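FrpC operon protein (Neisseria meningitidis, PDB 5EDF) probably serves as an iron-regulated binding partner of the RTX protein FrpC, with a putative part in adhesion. Local coordinates at residues Gly157-Ala161 / Ser184-Gly188; Ser179-Gly183 / Gln192-Phe196; Ala36-Asn42 / Phe87-Arg92; His17-Phe21 / Trp46-Thr50; Asp176-Thr180 / Glu199-Leu203. Where two conformers were deposited one is given. Numbering follows the deposited sequence.

Three of the five contacts follow strand 178-186 of the large antiparallel sheet: contact 5 at its start, contact 2 along its middle, contact 1 at its end. Each mixes buried and exposed residues. The centre of contact 2 lies deepest, about 6 Å from the centre of the chain, and combines a short backbone ladder with aliphatic and aromatic packing; contacts 1 and 5, where loops meet the strand ends, rely on isolated backbone bonds and on asparagine or glutamine side chains. Contacts 3 and 4 lie further out and meet through W46 and L47. Contact 3 is mainly apolar packing, edged by R37 and N42, with no hydrogen bond between its segments, whereas contact 4 joins a carboxylate and water network to a small apolar cluster.

Contact 1: Gly157-Ala161 / Ser184-Gly188; sequences GENPA and SCING
N159, C185 and P160 carry most of this contact, in which the loop 157-161 runs into strand 161-167 beside the end of strand 178-186. The register is antiparallel: A161 and S184 form a non-hydrogen-bonded pair with CA atoms 4.0 Å apart, their CB atoms 3.8 Å apart on the same sheet face, and N159 lies opposite I186 at 4.9 Å between CA atoms. P160 is extended (-69/163) and its O accepts a hydrogen bond from C185 N, 3.0 Å away; the CA of S184 also approaches P160 O, at 3.3 Å. P160 CD rests 4.1 Å from CB of C185, whose SG, with chi1 in m, forms the disulfide with C108 and so ties this strand end to another loop. N159 (-131/73, chi1 m) then reaches along the strand and pairs with N187: the N of N187 donates to N159 OD1 at 2.9 Å, and N159 ND2 donates to N187 OD1 at 3.2 Å. N187 OD1 is also bonded by Q220 of helix 205-224. A water bonded to N159 OD1 at 2.9 Å bridges weakly to G188 N at 3.3 Å. N187 (55/40) and G188 (90/-6) both have positive phi, the angles of a type I' turn. The N159-N187 pair thus meets the two-residue turn of the beta hairpin formed by strands 178-186 and 189-193.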
# COMPACT_ATOMS: atom_id res chain seq x y z
N GLY A 157 -1.92 17.25 8.19
CA GLY A 157 -1.48 17.98 7.00
C GLY A 157 -2.34 17.77 5.77
O GLY A 157 -3.47 17.29 5.86
N GLU A 158 -1.76 18.05 4.61
CA GLU A 158 -2.50 18.05 3.35
C GLU A 158 -2.89 16.63 2.94
O GLU A 158 -3.93 16.42 2.28
CB GLU A 158 -1.65 18.69 2.25
CG GLU A 158 -2.45 19.61 1.32
CD GLU A 158 -3.13 20.76 2.06
OE1 GLU A 158 -2.48 21.41 2.91
OE2 GLU A 158 -4.33 21.01 1.81
N ASN A 159 -2.06 15.68 3.37
CA ASN A 159 -2.11 14.31 2.97
C ASN A 159 -2.06 13.37 4.21
O ASN A 159 -1.05 12.68 4.45
CB ASN A 159 -0.97 14.02 1.98
CG ASN A 159 -1.19 14.65 0.62
OD1 ASN A 159 -2.31 14.93 0.23
ND2 ASN A 159 -0.11 14.83 -0.12
N PRO A 160 -3.16 13.31 4.98
CA PRO A 160 -3.11 12.59 6.22
C PRO A 160 -3.00 11.06 6.02
O PRO A 160 -3.27 10.52 4.94
CB PRO A 160 -4.45 12.92 6.88
CG PRO A 160 -5.32 13.24 5.79
CD PRO A 160 -4.44 14.00 4.81
N ALA A 161 -2.60 10.35 7.07
CA ALA A 161 -2.44 8.92 7.00
C ALA A 161 -2.58 8.34 8.39
O ALA A 161 -2.20 8.99 9.39
CB ALA A 161 -1.07 8.54 6.45
N SER A 184 -4.89 6.37 3.93
CA SER A 184 -4.33 7.66 3.66
C SER A 184 -5.11 8.42 2.63
O SER A 184 -5.94 7.83 1.89
CB SER A 184 -2.87 7.51 3.21
OG SER A 184 -2.77 6.90 1.93
N CYS A 185 -4.84 9.71 2.54
CA CYS A 185 -5.41 10.60 1.54
C CYS A 185 -4.26 11.38 0.94
O CYS A 185 -3.49 11.98 1.68
CB CYS A 185 -6.44 11.54 2.16
SG CYS A 185 -7.77 10.60 3.01
N ILE A 186 -4.11 11.26 -0.38
CA ILE A 186 -2.98 11.82 -1.11
C ILE A 186 -3.55 12.58 -2.30
O ILE A 186 -4.08 11.98 -3.23
CB ILE A 186 -2.01 10.72 -1.60
CG1 ILE A 186 -1.47 9.94 -0.41
CG2 ILE A 186 -0.88 11.32 -2.47
CD1 ILE A 186 -0.72 8.67 -0.72
N ASN A 187 -3.44 13.90 -2.27
CA ASN A 187 -3.77 14.72 -3.44
C ASN A 187 -5.19 14.47 -3.96
O ASN A 187 -5.39 14.43 -5.16
CB ASN A 187 -2.78 14.46 -4.60
CG ASN A 187 -1.37 15.02 -4.36
OD1 ASN A 187 -0.84 14.99 -3.25
ND2 ASN A 187 -0.75 15.50 -5.44
N GLY A 188 -6.17 14.30 -3.07
CA GLY A 188 -7.57 14.09 -3.47
C GLY A 188 -7.96 12.62 -3.67
O GLY A 188 -9.14 12.30 -3.90
O HOH W 1 -5.16 14.69 0.05

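Contact 2: Ser179-Gly183 / Gln192-Phe196; sequences STSVG and QYYPF
Strand residues 179-183 pair with 192-193 as the arms of a beta hairpin, the touching parts running 159° apart. The backbone ladder consists of V182 opposite Y193, a hydrogen-bonded antiparallel pair with CA atoms 5.4 Å apart, and G183 opposite Q192, a non-hydrogen-bonded pair with CA atoms 4.6 Å apart. V182 N donates to Y193 O at 2.9 Å and Y193 N returns to V182 O at 3.0 Å. Flanking CA-H...O contacts continue the alignment, Q192 CA to V182 O at 3.3 Å and Y194 CA to T180 O at 3.4 Å. Beyond them P195 interrupts the ladder, having no amide hydrogen to give, and a water lies between the segments instead, accepting from T180 N at 3.0 Å and lying 2.8 Å from P195 O. Apolar packing centres on V182 (chi1 t) and Y193 (chi1 p), which share a sheet face: V182 CB sits over the tyrosine ring, 3.7 Å from its centroid and 18° off the normal, a CH-pi contact. P195 extends this patch, with its CD 4.0 Å from V182 CG2 and its CG 3.5 Å from T180 CG2. S181 CB meets Y194 CE1 at 3.7 Å. Helix 205-224 packs over the V182-Y193 face, H212 bonding the Y193 hydroxyl, while strands 161-167 and 98-105 continue the sheet beyond 179-183 and 192-193 respectively.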
# COMPACT_ATOMS: atom_id res chain seq x y z
N SER A 179 1.00 -7.56 11.68
CA SER A 179 0.50 -7.08 10.40
C SER A 179 0.22 -5.59 10.46
O SER A 179 0.14 -4.99 11.55
CB SER A 179 -0.74 -7.84 10.00
OG SER A 179 -1.77 -7.62 10.90
N THR A 180 0.01 -4.98 9.30
CA THR A 180 -0.06 -3.54 9.14
C THR A 180 -1.19 -3.16 8.22
O THR A 180 -1.43 -3.79 7.18
CB THR A 180 1.24 -3.02 8.54
OG1 THR A 180 2.35 -3.43 9.34
CG2 THR A 180 1.24 -1.50 8.45
N SER A 181 -1.90 -2.10 8.58
CA SER A 181 -2.87 -1.47 7.68
C SER A 181 -2.49 0.00 7.52
O SER A 181 -2.01 0.63 8.48
CB SER A 181 -4.29 -1.57 8.21
OG SER A 181 -4.49 -0.77 9.35
N VAL A 182 -2.74 0.57 6.35
CA VAL A 182 -2.55 1.98 6.13
C VAL A 182 -3.78 2.53 5.42
O VAL A 182 -4.18 2.04 4.34
CB VAL A 182 -1.31 2.28 5.29
CG1 VAL A 182 -1.16 3.78 5.13
CG2 VAL A 182 -0.06 1.67 5.93
N GLY A 183 -4.37 3.57 5.99
CA GLY A 183 -5.33 4.43 5.31
C GLY A 183 -4.75 5.78 5.09
O GLY A 183 -4.18 6.32 6.03
N GLN A 192 -5.29 3.03 0.19
CA GLN A 192 -5.52 2.10 1.29
C GLN A 192 -4.83 0.81 0.97
O GLN A 192 -4.98 0.26 -0.14
CB GLN A 192 -7.01 1.90 1.50
CG GLN A 192 -7.75 3.18 1.86
CD GLN A 192 -9.24 3.07 1.93
OE1 GLN A 192 -9.82 2.02 1.75
NE2 GLN A 192 -9.88 4.21 2.18
N TYR A 193 -4.09 0.26 1.93
CA TYR A 193 -3.30 -0.93 1.65
C TYR A 193 -2.87 -1.63 2.92
O TYR A 193 -2.83 -1.04 3.98
CB TYR A 193 -2.10 -0.55 0.79
CG TYR A 193 -1.12 0.46 1.37
CD1 TYR A 193 0.05 0.05 1.98
CD2 TYR A 193 -1.36 1.82 1.27
CE1 TYR A 193 0.95 0.97 2.50
CE2 TYR A 193 -0.47 2.75 1.77
CZ TYR A 193 0.68 2.32 2.40
OH TYR A 193 1.64 3.18 2.91
N TYR A 194 -2.50 -2.88 2.77
CA TYR A 194 -1.87 -3.74 3.77
C TYR A 194 -0.45 -4.02 3.30
O TYR A 194 -0.23 -4.87 2.42
CB TYR A 194 -2.64 -5.05 3.93
CG TYR A 194 -4.04 -4.94 4.46
CD1 TYR A 194 -4.29 -4.58 5.75
CD2 TYR A 194 -5.15 -5.21 3.64
CE1 TYR A 194 -5.58 -4.44 6.25
CE2 TYR A 194 -6.45 -5.09 4.12
CZ TYR A 194 -6.67 -4.71 5.42
OH TYR A 194 -7.97 -4.60 5.92
N PRO A 195 0.53 -3.25 3.79
CA PRO A 195 1.89 -3.45 3.34
C PRO A 195 2.62 -4.58 4.06
O PRO A 195 2.18 -5.06 5.11
CB PRO A 195 2.56 -2.13 3.70
CG PRO A 195 1.87 -1.76 4.97
CD PRO A 195 0.44 -2.18 4.79
N PHE A 196 3.79 -4.94 3.53
CA PHE A 196 4.63 -5.92 4.19
C PHE A 196 3.88 -7.23 4.47
O PHE A 196 4.02 -7.83 5.55
CB PHE A 196 5.20 -5.35 5.49
CG PHE A 196 6.13 -4.18 5.35
CD1 PHE A 196 7.39 -4.37 4.84
CD2 PHE A 196 5.78 -2.90 5.83
CE1 PHE A 196 8.30 -3.34 4.79
CE2 PHE A 196 6.70 -1.87 5.78
CZ PHE A 196 7.94 -2.08 5.27
O HOH W 2 0.17 -6.28 6.59

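Contact 3: Ala36-Asn42 / Phe87-Arg92; sequences ARYTQDN and FIQFLR
A36, with helix-like backbone angles (-58/-29), directs its methyl at helix 84-93, where CB lies 3.6 Å from CD1 of F87; its carbonyl O meets L91 CD2 at 3.5 Å. CA atoms of A36 and F87 are 7.4 Å apart. R37 follows with its side chain extended (chi1 m, chi2 and chi3 t) and F90 CZ over one face of its guanidinium, NE to CZ 3.7 Å, while its charge is met by a salt bridge to D100; R37 CA also lies 4.3 Å from L91 CD2. T39 opens the short strand 39-40, which pairs with 45-46 in a small two-stranded antiparallel sheet, so the helix packs against the chain leading into that hairpin and against its connecting loop. T39 OG1 (chi1 p) donates to A36 O at 2.8 Å, folding the chain back on itself, and lies 4.0 Å from L91 CD1. D41 (58/64) and N42 (54/46) both take left-handed angles as the chain turns toward strand 45-46. N42, chi1 t, extends OD1 to within 4.1 Å of I88 CG2 and 3.9 Å of R92 NH2. I88 and R92 are one helical turn apart, as are F87 and L91, the latter joined by L91 N to F87 O at 2.8 Å.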
# COMPACT_ATOMS: atom_id res chain seq x y z
N ALA A 36 0.22 -5.63 -12.36
CA ALA A 36 0.34 -7.07 -12.54
C ALA A 36 -0.99 -7.82 -12.49
O ALA A 36 -1.12 -8.91 -13.10
CB ALA A 36 1.34 -7.68 -11.53
N ARG A 37 -1.98 -7.31 -11.76
CA ARG A 37 -3.29 -8.00 -11.77
C ARG A 37 -4.07 -7.85 -13.09
O ARG A 37 -5.01 -8.62 -13.35
CB ARG A 37 -4.18 -7.54 -10.63
CG ARG A 37 -3.70 -7.96 -9.28
CD ARG A 37 -4.56 -7.43 -8.16
NE ARG A 37 -4.25 -7.98 -6.86
CZ ARG A 37 -4.74 -9.10 -6.35
NH1 ARG A 37 -5.60 -9.84 -7.05
NH2 ARG A 37 -4.40 -9.46 -5.14
N TYR A 38 -3.63 -6.92 -13.91
CA TYR A 38 -4.32 -6.59 -15.16
C TYR A 38 -3.56 -7.22 -16.32
O TYR A 38 -3.13 -6.54 -17.25
CB TYR A 38 -4.42 -5.08 -15.31
CG TYR A 38 -5.11 -4.32 -14.21
CD1 TYR A 38 -6.36 -3.80 -14.38
CD2 TYR A 38 -4.46 -4.01 -13.04
CE1 TYR A 38 -6.98 -3.02 -13.40
CE2 TYR A 38 -5.07 -3.24 -12.07
CZ TYR A 38 -6.31 -2.74 -12.25
OH TYR A 38 -6.92 -1.98 -11.28
N THR A 39 -3.43 -8.53 -16.24
CA THR A 39 -2.64 -9.31 -17.19
C THR A 39 -3.42 -10.56 -17.59
O THR A 39 -4.43 -10.93 -16.93
CB THR A 39 -1.26 -9.71 -16.62
OG1 THR A 39 -1.45 -10.45 -15.39
CG2 THR A 39 -0.43 -8.53 -16.33
N GLN A 40 -2.94 -11.19 -18.65
CA GLN A 40 -3.45 -12.48 -19.09
C GLN A 40 -2.27 -13.39 -19.40
O GLN A 40 -1.16 -12.93 -19.63
CB GLN A 40 -4.33 -12.30 -20.32
CG GLN A 40 -5.60 -11.54 -20.05
CD GLN A 40 -6.46 -11.39 -21.28
OE1 GLN A 40 -5.96 -11.40 -22.41
NE2 GLN A 40 -7.76 -11.26 -21.08
N ASP A 41 -2.54 -14.70 -19.34
CA ASP A 41 -1.65 -15.76 -19.84
C ASP A 41 -0.26 -15.77 -19.20
O ASP A 41 0.76 -15.52 -19.85
CB ASP A 41 -1.56 -15.68 -21.35
CG ASP A 41 -2.93 -15.79 -22.03
OD1 ASP A 41 -3.85 -16.38 -21.42
OD2 ASP A 41 -3.08 -15.28 -23.16
N ASN A 42 -0.26 -16.02 -17.90
CA ASN A 42 0.95 -16.09 -17.06
C ASN A 42 1.79 -14.83 -17.20
O ASN A 42 3.00 -14.90 -17.38
CB ASN A 42 1.77 -17.36 -17.38
CG ASN A 42 2.69 -17.78 -16.20
OD1 ASN A 42 2.38 -17.54 -15.03
ND2 ASN A 42 3.80 -18.43 -16.53
N PHE A 87 6.26 -12.00 -8.57
CA PHE A 87 4.95 -11.71 -9.17
C PHE A 87 4.24 -12.94 -9.70
O PHE A 87 3.02 -13.05 -9.57
CB PHE A 87 5.06 -10.66 -10.27
CG PHE A 87 5.22 -9.26 -9.75
CD1 PHE A 87 4.10 -8.54 -9.40
CD2 PHE A 87 6.47 -8.65 -9.61
CE1 PHE A 87 4.22 -7.24 -8.94
CE2 PHE A 87 6.58 -7.35 -9.12
CZ PHE A 87 5.49 -6.64 -8.80
N ILE A 88 4.97 -13.88 -10.28
CA ILE A 88 4.34 -15.10 -10.78
C ILE A 88 3.73 -15.90 -9.62
O ILE A 88 2.61 -16.38 -9.71
CB ILE A 88 5.34 -15.98 -11.55
CG1 ILE A 88 5.65 -15.31 -12.88
CG2 ILE A 88 4.78 -17.37 -11.76
CD1 ILE A 88 6.83 -15.83 -13.57
N GLN A 89 4.47 -16.04 -8.52
CA GLN A 89 3.93 -16.66 -7.34
C GLN A 89 2.68 -15.93 -6.81
O GLN A 89 1.66 -16.53 -6.47
CB GLN A 89 5.01 -16.78 -6.27
CG GLN A 89 4.55 -17.46 -4.98
CD GLN A 89 4.31 -18.92 -5.16
OE1 GLN A 89 5.26 -19.68 -5.41
NE2 GLN A 89 3.05 -19.35 -5.05
N PHE A 90 2.78 -14.61 -6.74
CA PHE A 90 1.67 -13.77 -6.31
C PHE A 90 0.44 -13.98 -7.17
O PHE A 90 -0.66 -14.10 -6.66
CB PHE A 90 2.17 -12.32 -6.37
CG PHE A 90 1.08 -11.28 -6.37
CD1 PHE A 90 0.45 -10.93 -5.21
CD2 PHE A 90 0.73 -10.65 -7.55
CE1 PHE A 90 -0.54 -9.95 -5.24
CE2 PHE A 90 -0.26 -9.68 -7.56
CZ PHE A 90 -0.88 -9.35 -6.42
N LEU A 91 0.63 -14.06 -8.47
CA LEU A 91 -0.51 -14.26 -9.36
C LEU A 91 -1.14 -15.66 -9.22
O LEU A 91 -2.33 -15.84 -9.48
CB LEU A 91 -0.14 -13.94 -10.80
CG LEU A 91 0.14 -12.47 -11.12
CD1 LEU A 91 0.68 -12.31 -12.53
CD2 LEU A 91 -1.14 -11.66 -10.94
N ARG A 92 -0.37 -16.63 -8.76
CA ARG A 92 -0.90 -17.96 -8.54
C ARG A 92 -1.72 -18.08 -7.27
O ARG A 92 -2.83 -18.60 -7.32
CB ARG A 92 0.24 -18.97 -8.50
CG ARG A 92 0.93 -19.09 -9.82
CD ARG A 92 2.05 -20.08 -9.79
NE ARG A 92 2.73 -20.17 -11.09
CZ ARG A 92 2.31 -20.90 -12.12
NH1 ARG A 92 1.19 -21.63 -12.04
NH2 ARG A 92 3.02 -20.91 -13.24

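Contact 4: His17-Phe21 / Trp46-Thr50; sequences HTVTF and WLSDT
Strand residues 18-21 are extended; 47-49, with polyproline-like angles at L47 and D49, cross them at 77° and form no ladder with the strand. The closest CA approach is V19 CA to D49 CA, 5.4 Å. D49 (chi1 m) turns its carboxylate onto the strand backbone, where T20 N donates to D49 OD1 at 2.9 Å with nearly straight geometry. Three waters widen this link. One joins T18 O (2.8 Å) to D49 N (2.9 Å); another donates to D49 OD2 at 2.7 Å and is bonded to the T18 and T20 OG1 atoms at 2.7 and 2.8 Å; a third donates to both T20 O and D49 OD1 at 2.8 Å. Apolar contact comes from L47 (chi1 t, chi2 p), whose CD2 lies 3.9 Å from V19 CG1 and equally 3.9 Å from F21 CZ. Strand 18-23 is the central one of a three-stranded mixed sheet, with 26-31 antiparallel on one flank and 56-57 parallel on the other, and Y56 of the latter packs against V19, F21 and L47.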
# COMPACT_ATOMS: atom_id res chain seq x y z
N HIS A 17 5.83 1.12 -20.91
CA HIS A 17 4.53 1.58 -21.29
C HIS A 17 3.81 2.09 -20.09
O HIS A 17 4.17 1.74 -18.95
CB HIS A 17 3.70 0.42 -21.85
CG HIS A 17 4.22 -0.10 -23.13
ND1 HIS A 17 4.00 0.57 -24.31
CD2 HIS A 17 4.97 -1.18 -23.42
CE1 HIS A 17 4.59 -0.10 -25.29
NE2 HIS A 17 5.18 -1.17 -24.79
N THR A 18 2.85 2.95 -20.33
CA THR A 18 1.93 3.41 -19.31
C THR A 18 0.50 3.08 -19.73
O THR A 18 0.21 2.87 -20.92
CB THR A 18 2.05 4.90 -19.08
OG1 THR A 18 1.74 5.59 -20.29
CG2 THR A 18 3.47 5.32 -18.63
N VAL A 19 -0.40 3.09 -18.76
CA VAL A 19 -1.83 3.03 -19.01
C VAL A 19 -2.48 4.27 -18.37
O VAL A 19 -2.20 4.58 -17.20
CB VAL A 19 -2.47 1.73 -18.52
CG1 VAL A 19 -4.01 1.71 -18.77
CG2 VAL A 19 -1.78 0.52 -19.18
N THR A 20 -3.39 4.91 -19.09
CA THR A 20 -4.11 6.07 -18.63
C THR A 20 -5.50 5.69 -18.10
O THR A 20 -6.27 4.99 -18.76
CB THR A 20 -4.21 7.11 -19.71
OG1 THR A 20 -2.89 7.49 -20.13
CG2 THR A 20 -4.99 8.34 -19.23
N PHE A 21 -5.79 6.16 -16.89
CA PHE A 21 -7.03 5.93 -16.18
C PHE A 21 -7.71 7.27 -15.94
O PHE A 21 -7.06 8.28 -15.90
CB PHE A 21 -6.74 5.28 -14.86
CG PHE A 21 -6.19 3.89 -14.97
CD1 PHE A 21 -7.02 2.79 -15.03
CD2 PHE A 21 -4.82 3.67 -15.02
CE1 PHE A 21 -6.52 1.49 -15.12
CE2 PHE A 21 -4.31 2.39 -15.08
CZ PHE A 21 -5.17 1.30 -15.16
N TRP A 46 -0.16 -7.81 -21.19
CA TRP A 46 -0.32 -6.78 -20.19
C TRP A 46 -1.26 -5.72 -20.68
O TRP A 46 -1.25 -5.37 -21.87
CB TRP A 46 1.04 -6.17 -19.81
CG TRP A 46 1.86 -7.08 -18.94
CD1 TRP A 46 2.36 -8.28 -19.28
CD2 TRP A 46 2.23 -6.85 -17.56
NE1 TRP A 46 3.04 -8.85 -18.20
CE2 TRP A 46 2.95 -7.99 -17.14
CE3 TRP A 46 1.99 -5.82 -16.64
CZ2 TRP A 46 3.44 -8.11 -15.84
CZ3 TRP A 46 2.51 -5.96 -15.35
CH2 TRP A 46 3.20 -7.07 -14.99
N LEU A 47 -2.04 -5.19 -19.77
CA LEU A 47 -3.01 -4.13 -20.03
C LEU A 47 -2.36 -3.05 -20.86
O LEU A 47 -1.23 -2.62 -20.59
CB LEU A 47 -3.51 -3.48 -18.73
CG LEU A 47 -4.73 -2.56 -18.85
CD1 LEU A 47 -5.95 -3.37 -19.20
CD2 LEU A 47 -4.94 -1.83 -17.54
N SER A 48 -3.10 -2.57 -21.86
CA SER A 48 -2.65 -1.48 -22.71
C SER A 48 -3.73 -0.44 -22.90
O SER A 48 -4.91 -0.77 -22.84
CB SER A 48 -2.27 -2.04 -24.08
OG SER A 48 -3.29 -2.84 -24.67
N ASP A 49 -3.35 0.80 -23.17
CA ASP A 49 -4.30 1.80 -23.68
C ASP A 49 -5.00 1.18 -24.92
O ASP A 49 -4.37 0.54 -25.77
CB ASP A 49 -3.55 3.07 -24.07
CG ASP A 49 -2.94 3.79 -22.89
OD1 ASP A 49 -3.53 3.78 -21.79
OD2 ASP A 49 -1.90 4.43 -23.08
N THR A 50 -6.30 1.39 -25.02
CA THR A 50 -7.09 0.84 -26.12
C THR A 50 -7.32 1.92 -27.19
O THR A 50 -7.79 3.00 -26.87
CB THR A 50 -8.44 0.37 -25.64
OG1 THR A 50 -8.24 -0.69 -24.66
CG2 THR A 50 -9.29 -0.15 -26.79
O HOH W 3 -0.44 1.14 -22.98
O HOH W 4 -0.85 5.92 -21.13
O HOH W 5 -6.25 4.09 -21.42

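Contact 5: Asp176-Thr180 / Glu199-Leu203; sequences DSYST and EKQQL
The ring of Y178 (chi1 m, chi2 77°) packs one face against Q202, whose CB stands 3.9 Å from the ring centroid and 14° off its normal, a CH-pi contact. This is a loop laid along the start of strand 178-186 in the large antiparallel sheet: 199-203 leads from the hairpin of strands 178-186 and 189-193 toward helix 205-224. Only one hydrogen bond joins the two segments, Y178 N to K200 O at 2.8 Å and almost linear. S177 CA also approaches K200 O, at 3.5 Å, and the CA atoms of S177 and K200 are 4.3 Å apart. No ladder follows, since Y178 O faces E199 O, two acceptors 3.1 Å apart. Strand 161-167 and the residues after it pair with the other edge, with H165 meeting the Y178 ring and bonding both T180 OG1 and L203 N. Within the loop Q201 NE2 donates to E199 OE1 at 3.0 Å, E199 OE2 being held by Y67. The end of the L203 side chain approaches the strand, CD1 lying 4.3 Å from T180 OG1.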
# COMPACT_ATOMS: atom_id res chain seq x y z
N ASP A 176 4.78 -14.79 17.40
CA ASP A 176 4.40 -13.39 17.14
C ASP A 176 4.19 -13.25 15.64
O ASP A 176 4.99 -13.75 14.85
CB ASP A 176 5.46 -12.38 17.59
CG ASP A 176 5.36 -12.01 19.06
OD1 ASP A 176 4.56 -12.63 19.80
OD2 ASP A 176 6.08 -11.08 19.48
N SER A 177 3.12 -12.56 15.27
CA SER A 177 2.80 -12.35 13.86
C SER A 177 2.20 -10.96 13.72
O SER A 177 1.01 -10.76 13.98
CB SER A 177 1.82 -13.42 13.38
OG SER A 177 1.64 -13.37 11.98
N TYR A 178 3.03 -9.99 13.33
CA TYR A 178 2.56 -8.61 13.17
C TYR A 178 2.02 -8.40 11.77
O TYR A 178 2.50 -8.99 10.81
CB TYR A 178 3.66 -7.59 13.49
CG TYR A 178 3.84 -7.41 14.97
CD1 TYR A 178 4.51 -8.36 15.72
CD2 TYR A 178 3.28 -6.32 15.63
CE1 TYR A 178 4.65 -8.19 17.11
CE2 TYR A 178 3.41 -6.15 16.99
CZ TYR A 178 4.10 -7.08 17.71
OH TYR A 178 4.23 -6.95 19.09
N SER A 179 1.00 -7.56 11.68
CA SER A 179 0.50 -7.08 10.40
C SER A 179 0.22 -5.59 10.46
O SER A 179 0.14 -4.99 11.55
CB SER A 179 -0.74 -7.84 10.00
OG SER A 179 -1.77 -7.62 10.90
N THR A 180 0.01 -4.98 9.30
CA THR A 180 -0.06 -3.54 9.14
C THR A 180 -1.19 -3.16 8.22
O THR A 180 -1.43 -3.79 7.18
CB THR A 180 1.24 -3.02 8.54
OG1 THR A 180 2.35 -3.43 9.34
CG2 THR A 180 1.24 -1.50 8.45
N GLU A 199 5.65 -10.26 6.03
CA GLU A 199 6.47 -10.08 7.22
C GLU A 199 5.69 -10.37 8.50
O GLU A 199 4.63 -9.78 8.75
CB GLU A 199 7.01 -8.65 7.27
CG GLU A 199 7.69 -8.15 6.00
CD GLU A 199 8.71 -9.14 5.46
OE1 GLU A 199 9.75 -9.35 6.15
OE2 GLU A 199 8.46 -9.78 4.40
N LYS A 200 6.22 -11.24 9.34
CA LYS A 200 5.59 -11.55 10.63
C LYS A 200 6.27 -10.79 11.78
O LYS A 200 5.68 -10.59 12.85
CB LYS A 200 5.65 -13.08 10.90
CG LYS A 200 4.96 -13.96 9.85
CD LYS A 200 5.15 -15.46 10.16
CE LYS A 200 6.58 -15.92 9.87
NZ LYS A 200 6.99 -15.73 8.44
N GLN A 201 7.49 -10.33 11.56
CA GLN A 201 8.25 -9.64 12.61
C GLN A 201 7.70 -8.23 12.88
O GLN A 201 7.17 -7.57 11.98
CB GLN A 201 9.75 -9.59 12.25
CG GLN A 201 10.15 -8.54 11.18
CD GLN A 201 9.97 -9.02 9.75
OE1 GLN A 201 9.41 -10.10 9.49
NE2 GLN A 201 10.46 -8.21 8.82
N GLN A 202 7.78 -7.77 14.11
CA GLN A 202 7.47 -6.38 14.43
C GLN A 202 8.36 -5.45 13.61
O GLN A 202 9.55 -5.66 13.47
CB GLN A 202 7.62 -6.12 15.92
CG GLN A 202 7.10 -4.79 16.40
CD GLN A 202 7.29 -4.55 17.89
OE1 GLN A 202 7.48 -5.48 18.66
NE2 GLN A 202 7.19 -3.30 18.30
N LEU A 203 7.76 -4.40 13.06
CA LEU A 203 8.42 -3.46 12.22
C LEU A 203 8.55 -2.15 12.98
O LEU A 203 7.71 -1.80 13.81
CB LEU A 203 7.61 -3.26 10.92
CG LEU A 203 7.43 -4.52 10.09
CD1 LEU A 203 6.50 -4.25 8.87
CD2 LEU A 203 8.77 -5.10 9.62